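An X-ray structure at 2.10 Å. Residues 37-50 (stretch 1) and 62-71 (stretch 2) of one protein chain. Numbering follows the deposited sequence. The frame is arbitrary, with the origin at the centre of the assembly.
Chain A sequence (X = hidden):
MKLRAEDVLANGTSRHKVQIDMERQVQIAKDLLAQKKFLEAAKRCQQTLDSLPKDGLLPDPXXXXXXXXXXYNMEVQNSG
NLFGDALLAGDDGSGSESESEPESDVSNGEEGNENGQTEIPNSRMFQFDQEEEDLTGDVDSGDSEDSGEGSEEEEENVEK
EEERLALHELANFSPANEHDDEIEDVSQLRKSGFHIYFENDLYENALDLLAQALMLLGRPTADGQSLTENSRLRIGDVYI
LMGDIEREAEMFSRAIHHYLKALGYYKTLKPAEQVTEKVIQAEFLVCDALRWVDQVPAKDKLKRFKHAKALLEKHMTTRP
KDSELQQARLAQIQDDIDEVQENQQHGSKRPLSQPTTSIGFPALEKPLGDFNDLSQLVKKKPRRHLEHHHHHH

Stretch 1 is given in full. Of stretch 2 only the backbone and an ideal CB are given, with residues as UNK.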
ATOM      1  N   LYS A  37      10.424  16.953  -4.454  1.00 44.81           N
ATOM      2  CA  LYS A  37       9.695  18.221  -4.448  1.00 44.81           C
ATOM      3  C   LYS A  37       8.211  17.930  -4.234  1.00 43.29           C
ATOM      4  O   LYS A  37       7.410  17.913  -5.177  1.00 42.74           O
ATOM      5  CB  LYS A  37       9.940  18.982  -5.750  1.00 45.52           C
ATOM      6  CG  LYS A  37      11.334  19.571  -5.859  1.00 47.47           C
ATOM      7  CD  LYS A  37      11.683  19.891  -7.315  1.00 49.56           C
ATOM      8  CE  LYS A  37      12.763  20.959  -7.422  1.00 51.55           C
ATOM      9  NZ  LYS A  37      13.165  21.161  -8.845  1.00 53.42           N
ATOM     10  N   PHE A  38       7.860  17.719  -2.970  1.00 42.62           N
ATOM     11  CA  PHE A  38       6.591  17.087  -2.590  1.00 41.06           C
ATOM     12  C   PHE A  38       5.374  17.986  -2.746  1.00 40.23           C
ATOM     13  O   PHE A  38       4.353  17.560  -3.277  1.00 39.48           O
ATOM     14  CB  PHE A  38       6.666  16.604  -1.148  1.00 41.14           C
ATOM     15  CG  PHE A  38       7.741  15.581  -0.904  1.00 41.43           C
ATOM     16  CD1 PHE A  38       7.783  14.410  -1.652  1.00 40.73           C
ATOM     17  CD2 PHE A  38       8.697  15.778   0.082  1.00 41.96           C
ATOM     18  CE1 PHE A  38       8.769  13.454  -1.431  1.00 40.63           C
ATOM     19  CE2 PHE A  38       9.688  14.824   0.308  1.00 42.04           C
ATOM     20  CZ  PHE A  38       9.717  13.659  -0.452  1.00 41.82           C
ATOM     21  N   LEU A  39       5.469  19.212  -2.254  1.00 40.35           N
ATOM     22  CA  LEU A  39       4.398  20.178  -2.424  1.00 39.98           C
ATOM     23  C   LEU A  39       4.135  20.370  -3.917  1.00 39.63           C
ATOM     24  O   LEU A  39       2.985  20.424  -4.353  1.00 39.29           O
ATOM     25  CB  LEU A  39       4.766  21.505  -1.763  1.00 40.87           C
ATOM     26  CG  LEU A  39       3.820  22.695  -1.952  1.00 40.50           C
ATOM     27  CD1 LEU A  39       2.428  22.393  -1.414  1.00 39.15           C
ATOM     28  CD2 LEU A  39       4.408  23.937  -1.287  1.00 40.31           C
ATOM     29  N   GLU A  40       5.214  20.426  -4.688  1.00 39.66           N
ATOM     30  CA  GLU A  40       5.148  20.696  -6.112  1.00 39.56           C
ATOM     31  C   GLU A  40       4.536  19.533  -6.908  1.00 37.87           C
ATOM     32  O   GLU A  40       3.759  19.756  -7.828  1.00 36.72           O
ATOM     33  CB  GLU A  40       6.540  21.040  -6.642  1.00 40.97           C
ATOM     34  CG  GLU A  40       7.130  22.352  -6.082  1.00 44.26           C
ATOM     35  CD  GLU A  40       7.983  22.179  -4.807  1.00 47.69           C
ATOM     36  OE1 GLU A  40       7.930  21.108  -4.139  1.00 47.06           O
ATOM     37  OE2 GLU A  40       8.714  23.144  -4.470  1.00 50.65           O
ATOM     38  N   ALA A  41       4.892  18.301  -6.548  1.00 37.04           N
ATOM     39  CA  ALA A  41       4.301  17.099  -7.167  1.00 35.72           C
ATOM     40  C   ALA A  41       2.816  16.986  -6.811  1.00 34.78           C
ATOM     41  O   ALA A  41       1.988  16.674  -7.666  1.00 33.70           O
ATOM     42  CB  ALA A  41       5.055  15.845  -6.735  1.00 35.34           C
ATOM     43  N   ALA A  42       2.484  17.268  -5.552  1.00 34.54           N
ATOM     44  CA  ALA A  42       1.095  17.251  -5.096  1.00 33.95           C
ATOM     45  C   ALA A  42       0.237  18.301  -5.814  1.00 34.23           C
ATOM     46  O   ALA A  42      -0.857  17.988  -6.324  1.00 33.58           O
ATOM     47  CB  ALA A  42       1.034  17.456  -3.594  1.00 34.29           C
ATOM     48  N   LYS A  43       0.724  19.543  -5.853  1.00 34.40           N
ATOM     49  CA  LYS A  43       0.009  20.614  -6.545  1.00 34.59           C
ATOM     50  C   LYS A  43      -0.222  20.243  -7.993  1.00 33.44           C
ATOM     51  O   LYS A  43      -1.279  20.494  -8.543  1.00 33.15           O
ATOM     52  CB  LYS A  43       0.759  21.951  -6.481  1.00 35.46           C
ATOM     53  CG  LYS A  43       0.637  22.657  -5.140  1.00 37.70           C
ATOM     54  CD  LYS A  43       0.866  24.178  -5.231  1.00 41.96           C
ATOM     55  CE  LYS A  43       2.329  24.589  -5.005  1.00 44.63           C
ATOM     56  NZ  LYS A  43       2.451  25.822  -4.134  1.00 46.23           N
ATOM     57  N   ARG A  44       0.788  19.652  -8.603  1.00 33.19           N
ATOM     58  CA  ARG A  44       0.706  19.251  -9.997  1.00 32.69           C
ATOM     59  C   ARG A  44      -0.441  18.261 -10.215  1.00 31.37           C
ATOM     60  O   ARG A  44      -1.184  18.359 -11.198  1.00 31.14           O
ATOM     61  CB  ARG A  44       2.017  18.597 -10.414  1.00 33.32           C
ATOM     62  CG  ARG A  44       2.220  18.557 -11.887  1.00 34.05           C
ATOM     63  CD  ARG A  44       2.971  19.783 -12.326  1.00 36.42           C
ATOM     64  NE  ARG A  44       2.860  19.963 -13.760  1.00 37.29           N
ATOM     65  CZ  ARG A  44       3.417  20.959 -14.431  1.00 38.61           C
ATOM     66  NH1 ARG A  44       4.152  21.872 -13.801  1.00 40.90           N
ATOM     67  NH2 ARG A  44       3.246  21.036 -15.741  1.00 38.25           N
ATOM     68  N   CYS A  45      -0.556  17.295  -9.305  1.00 30.49           N
ATOM     69  CA  CYS A  45      -1.622  16.287  -9.359  1.00 29.75           C
ATOM     70  C   CYS A  45      -2.964  16.940  -9.089  1.00 29.42           C
ATOM     71  O   CYS A  45      -3.917  16.719  -9.816  1.00 27.93           O
ATOM     72  CB  CYS A  45      -1.394  15.173  -8.323  1.00 29.38           C
ATOM     73  SG  CYS A  45       0.030  14.115  -8.667  1.00 30.89           S
ATOM     74  N   GLN A  46      -3.026  17.742  -8.027  1.00 30.28           N
ATOM     75  CA  GLN A  46      -4.265  18.408  -7.636  1.00 31.00           C
ATOM     76  C   GLN A  46      -4.850  19.259  -8.772  1.00 31.37           C
ATOM     77  O   GLN A  46      -6.022  19.134  -9.105  1.00 30.87           O
ATOM     78  CB  GLN A  46      -4.035  19.277  -6.395  1.00 31.78           C
ATOM     79  CG  GLN A  46      -5.228  20.129  -5.993  1.00 32.41           C
ATOM     80  CD  GLN A  46      -5.019  21.596  -6.307  1.00 35.74           C
ATOM     81  OE1 GLN A  46      -3.959  22.153  -6.003  1.00 35.32           O
ATOM     82  NE2 GLN A  46      -6.034  22.242  -6.908  1.00 36.17           N
ATOM     83  N   GLN A  47      -4.021  20.114  -9.363  1.00 31.95           N
ATOM     84  CA  GLN A  47      -4.483  21.012 -10.422  1.00 32.19           C
ATOM     85  C   GLN A  47      -4.861  20.240 -11.681  1.00 31.48           C
ATOM     86  O   GLN A  47      -5.811  20.594 -12.361  1.00 31.50           O
ATOM     87  CB  GLN A  47      -3.418  22.054 -10.745  1.00 33.11           C
ATOM     88  CG  GLN A  47      -3.127  23.000  -9.586  1.00 35.49           C
ATOM     89  CD  GLN A  47      -1.855  23.769  -9.793  1.00 39.67           C
ATOM     90  OE1 GLN A  47      -1.377  23.905 -10.919  1.00 43.03           O
ATOM     91  NE2 GLN A  47      -1.282  24.271  -8.710  1.00 41.89           N
ATOM     92  N   THR A  48      -4.123  19.184 -11.997  1.00 31.09           N
ATOM     93  CA  THR A  48      -4.493  18.341 -13.131  1.00 30.70           C
ATOM     94  C   THR A  48      -5.853  17.698 -12.849  1.00 30.14           C
ATOM     95  O   THR A  48      -6.732  17.731 -13.707  1.00 29.49           O
ATOM     96  CB  THR A  48      -3.418  17.268 -13.444  1.00 30.97           C
ATOM     97  OG1 THR A  48      -2.148  17.909 -13.637  1.00 31.96           O
ATOM     98  CG2 THR A  48      -3.779  16.480 -14.701  1.00 30.03           C
ATOM     99  N   LEU A  49      -6.039  17.160 -11.636  1.00 29.60           N
ATOM    100  CA  LEU A  49      -7.296  16.495 -11.294  1.00 29.50           C
ATOM    101  C   LEU A  49      -8.484  17.484 -11.337  1.00 30.29           C
ATOM    102  O   LEU A  49      -9.544  17.124 -11.821  1.00 29.14           O
ATOM    103  CB  LEU A  49      -7.222  15.753  -9.940  1.00 29.02           C
ATOM    104  CG  LEU A  49      -6.475  14.402  -9.929  1.00 28.51           C
ATOM    105  CD1 LEU A  49      -6.172  13.906  -8.529  1.00 27.18           C
ATOM    106  CD2 LEU A  49      -7.223  13.324 -10.711  1.00 26.95           C
ATOM    107  N   ASP A  50      -8.290  18.715 -10.855  1.00 30.94           N
ATOM    108  CA  ASP A  50      -9.374  19.705 -10.800  1.00 31.95           C
ATOM    109  C   ASP A  50      -9.824  20.126 -12.193  1.00 32.83           C
ATOM    110  O   ASP A  50     -10.967  20.510 -12.375  1.00 33.01           O
ATOM    111  CB  ASP A  50      -8.961  20.971 -10.028  1.00 32.41           C
ATOM    112  CG  ASP A  50      -9.145  20.849  -8.514  1.00 33.15           C
ATOM    113  OD1 ASP A  50     -10.033  20.106  -8.043  1.00 35.22           O
ATOM    114  OD2 ASP A  50      -8.405  21.529  -7.783  1.00 34.82           O
ATOM    115  N   UNK A  62      -2.265   6.860 -11.180  1.00 29.88           N
ATOM    116  CA  UNK A  62      -1.008   7.480 -10.744  1.00 30.56           C
ATOM    117  C   UNK A  62      -1.160   8.907 -10.230  1.00 29.70           C
ATOM    118  O   UNK A  62      -0.380   9.333  -9.390  1.00 29.78           O
ATOM    119  CB  UNK A  62      -0.010   7.476 -11.904  1.00 30.56           C
ATOM    120  N   UNK A  63      -2.145   9.656 -10.733  1.00 29.22           N
ATOM    121  CA  UNK A  63      -2.415  10.990 -10.206  1.00 28.36           C
ATOM    122  C   UNK A  63      -2.765  10.918  -8.724  1.00 28.33           C
ATOM    123  O   UNK A  63      -2.348  11.766  -7.941  1.00 28.06           O
ATOM    124  CB  UNK A  63      -3.548  11.658 -10.988  1.00 28.36           C
ATOM    125  N   UNK A  64      -3.518   9.892  -8.346  1.00 27.87           N
ATOM    126  CA  UNK A  64      -3.907   9.697  -6.954  1.00 27.94           C
ATOM    127  C   UNK A  64      -2.753   9.163  -6.113  1.00 27.89           C
ATOM    128  O   UNK A  64      -2.501   9.648  -5.002  1.00 27.66           O
ATOM    129  CB  UNK A  64      -5.099   8.741  -6.870  1.00 27.94           C
ATOM    130  N   UNK A  65      -2.006   8.206  -6.658  1.00 28.11           N
ATOM    131  CA  UNK A  65      -0.914   7.583  -5.888  1.00 28.40           C
ATOM    132  C   UNK A  65       0.273   8.520  -5.672  1.00 28.65           C
ATOM    133  O   UNK A  65       0.815   8.601  -4.561  1.00 28.57           O
ATOM    134  CB  UNK A  65      -0.433   6.317  -6.600  1.00 28.40           C
ATOM    135  N   UNK A  66       0.653   9.256  -6.711  1.00 28.98           N
ATOM    136  CA  UNK A  66       1.677  10.297  -6.575  1.00 29.56           C
ATOM    137  C   UNK A  66       1.218  11.388  -5.605  1.00 29.53           C
ATOM    138  O   UNK A  66       1.976  11.791  -4.714  1.00 29.74           O
ATOM    139  CB  UNK A  66       2.002  10.908  -7.939  1.00 29.56           C
ATOM    140  N   UNK A  67      -0.030  11.841  -5.758  1.00 29.55           N
ATOM    141  CA  UNK A  67      -0.609  12.862  -4.877  1.00 29.80           C
ATOM    142  C   UNK A  67      -0.525  12.377  -3.421  1.00 30.41           C
ATOM    143  O   UNK A  67      -0.100  13.119  -2.530  1.00 31.09           O
ATOM    144  CB  UNK A  67      -2.058  13.161  -5.267  1.00 29.80           C
ATOM    145  N   UNK A  68      -0.911  11.126  -3.186  1.00 30.58           N
ATOM    146  CA  UNK A  68      -0.907  10.566  -1.839  1.00 31.20           C
ATOM    147  C   UNK A  68       0.505  10.508  -1.257  1.00 32.39           C
ATOM    148  O   UNK A  68       0.728  10.926  -0.127  1.00 32.36           O
ATOM    149  CB  UNK A  68      -1.526   9.167  -1.849  1.00 31.20           C
ATOM    150  N   UNK A  69       1.454   9.991  -2.026  1.00 33.68           N
ATOM    151  CA  UNK A  69       2.849   9.978  -1.589  1.00 35.24           C
ATOM    152  C   UNK A  69       3.327  11.381  -1.260  1.00 36.30           C
ATOM    153  O   UNK A  69       3.915  11.601  -0.207  1.00 36.60           O
ATOM    154  CB  UNK A  69       3.744   9.357  -2.664  1.00 35.24           C
ATOM    155  N   UNK A  70       3.044  12.330  -2.156  1.00 36.97           N
ATOM    156  CA  UNK A  70       3.512  13.702  -1.991  1.00 37.88           C
ATOM    157  C   UNK A  70       3.047  14.270  -0.664  1.00 38.86           C
ATOM    158  O   UNK A  70       3.849  14.800   0.111  1.00 39.55           O
ATOM    159  CB  UNK A  70       3.022  14.582  -3.143  1.00 37.88           C
ATOM    160  N   UNK A  71       1.751  14.133  -0.398  1.00 39.19           N
ATOM    161  CA  UNK A  71       1.147  14.716   0.787  1.00 40.31           C
ATOM    162  C   UNK A  71       1.584  13.977   2.058  1.00 41.46           C
ATOM    163  O   UNK A  71       1.805  14.596   3.094  1.00 42.08           O
ATOM    164  CB  UNK A  71      -0.378  14.698   0.661  1.00 40.31           C
TER

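Residues 38-50 and 62-71 are helical, and the two helix axes approach to 8.1 Å at 146° between N-to-C directions. Positions 63, 66 and 70 point their CA-to-CB bonds toward stretch 1; position 67 points sideways but still contacts it.

Position 62 points sideways, with nothing of stretch 1 within 5.5 Å of its ideal CB; almost any helix-compatible residue would serve. It is Glu62, whose end leads away.

Position 63 points toward stretch 1. Its ideal CB lies 4.0 Å from Leu49 CD2 and 4.9 Å from Cys45 CB, an apolar setting that suits Leu, Ile, Met or Val. Leu63 fills it: Leu63 CD1 lies 3.8 Å from Leu49 CD2, and Leu63 CD2 lies 4.2 Å from Thr48 CG2.

Position 64 points away, and its CB finds no neighbour, so stretch 1 itself sets no class at the CB; only a long side chain could return to Leu49. Phe64 does so with chi1 at -71°. Leu49 CD1 sits over one ring face, 4.1 Å from the centroid of the Phe64 ring and 11° off the normal, a CH-pi contact.

Position 65 points away and is undemanding; Thr65 makes no contact with stretch 1.

Position 66 points toward stretch 1, its ideal CB 3.8 Å from Cys45 SG. A modest apolar side chain such as Val, Ile, Leu or Ala would fit. Ile66 places CG2 3.7 Å from Cys45 SG and 4.4 Å from Ala41 CB.

Position 67 points sideways, with its ideal CB 3.7 Å from Cys45 CB. The small Ala42 leaves room beside its helix, so a large apolar group, Phe, Leu or Met, could lie along it. Phe67, with chi1 at -162° (t), sits as a knob among Ala42, Cys45, Gln46 and Leu49. One ring face covers Ala42 O and Gln46 N, already paired in a 2.8 Å backbone hydrogen bond; Phe67 CZ lies 3.6 Å from Gln46 CB, and Leu49 CD1 lies at the ring edge, 4.1 Å from Phe67 CD2.

Position 68 points away, unrestricted by stretch 1; it is Ala68. Position 69 points sideways with no neighbour near its CB, so a polar residue is acceptable; the side chain of Gln69 makes no contact with stretch 1.

Position 70 is the most restrictive. Its ideal CB is already 3.3 Å from Phe38 O, 3.5 Å from Ala42 CB and 4.3 Å from Ala41 CB, which recommends Ala or Gly. Ala70 keeps these distances, consistent with the 4.6 Å CA-CA approach of Phe38 and Ala70.

Position 71 points away, and various side chains would do; Val71 CG2 lies 4.0 Å from Ala42 CB.

Stretch 2, residues 62-71: ELFTIFAQAV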
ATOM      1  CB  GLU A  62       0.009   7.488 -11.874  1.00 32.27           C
ATOM      2  CG  GLU A  62       0.444   6.135 -12.338  1.00 35.32           C
ATOM      3  CD  GLU A  62       1.799   5.784 -11.805  1.00 41.19           C
ATOM      4  OE1 GLU A  62       2.779   5.947 -12.568  1.00 45.48           O
ATOM      5  OE2 GLU A  62       1.887   5.383 -10.614  1.00 44.75           O
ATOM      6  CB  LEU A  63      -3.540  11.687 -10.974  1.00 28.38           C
ATOM      7  CG  LEU A  63      -3.186  12.125 -12.405  1.00 27.77           C
ATOM      8  CD1 LEU A  63      -4.433  12.443 -13.183  1.00 27.38           C
ATOM      9  CD2 LEU A  63      -2.236  13.312 -12.407  1.00 25.16           C
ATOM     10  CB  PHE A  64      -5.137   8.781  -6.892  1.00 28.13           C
ATOM     11  CG  PHE A  64      -6.397   9.436  -7.395  1.00 27.71           C
ATOM     12  CD1 PHE A  64      -7.255  10.081  -6.515  1.00 28.89           C
ATOM     13  CD2 PHE A  64      -6.715   9.427  -8.750  1.00 27.86           C
ATOM     14  CE1 PHE A  64      -8.421  10.698  -6.972  1.00 28.30           C
ATOM     15  CE2 PHE A  64      -7.870  10.046  -9.210  1.00 27.92           C
ATOM     16  CZ  PHE A  64      -8.722  10.674  -8.326  1.00 27.46           C
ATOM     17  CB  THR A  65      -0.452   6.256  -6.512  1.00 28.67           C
ATOM     18  OG1 THR A  65       0.136   6.496  -7.797  1.00 29.88           O
ATOM     19  CG2 THR A  65      -1.641   5.313  -6.660  1.00 27.29           C
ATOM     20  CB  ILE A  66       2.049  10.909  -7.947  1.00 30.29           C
ATOM     21  CG1 ILE A  66       2.709   9.842  -8.833  1.00 30.62           C
ATOM     22  CG2 ILE A  66       2.994  12.092  -7.774  1.00 30.92           C
ATOM     23  CD1 ILE A  66       2.716  10.186 -10.284  1.00 31.46           C
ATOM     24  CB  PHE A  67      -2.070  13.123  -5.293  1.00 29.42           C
ATOM     25  CG  PHE A  67      -2.692  14.423  -4.776  1.00 28.75           C
ATOM     26  CD1 PHE A  67      -2.110  15.205  -3.778  1.00 29.24           C
ATOM     27  CD2 PHE A  67      -3.925  14.819  -5.278  1.00 26.86           C
ATOM     28  CE1 PHE A  67      -2.743  16.363  -3.328  1.00 28.77           C
ATOM     29  CE2 PHE A  67      -4.557  15.974  -4.835  1.00 27.78           C
ATOM     30  CZ  PHE A  67      -3.964  16.745  -3.863  1.00 28.81           C
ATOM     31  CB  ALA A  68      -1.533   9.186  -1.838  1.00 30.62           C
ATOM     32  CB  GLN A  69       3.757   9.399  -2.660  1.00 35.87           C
ATOM     33  CG  GLN A  69       3.545   7.926  -2.934  1.00 37.15           C
ATOM     34  CD  GLN A  69       4.851   7.157  -2.996  1.00 40.24           C
ATOM     35  OE1 GLN A  69       5.146   6.495  -3.989  1.00 42.93           O
ATOM     36  NE2 GLN A  69       5.644   7.245  -1.930  1.00 41.77           N
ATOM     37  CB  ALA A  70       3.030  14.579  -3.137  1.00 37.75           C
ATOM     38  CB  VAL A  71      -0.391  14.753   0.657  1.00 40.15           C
ATOM     39  CG1 VAL A  71      -1.021  15.239   1.931  1.00 40.47           C
ATOM     40  CG2 VAL A  71      -0.794  15.655  -0.510  1.00 39.31           C
TER
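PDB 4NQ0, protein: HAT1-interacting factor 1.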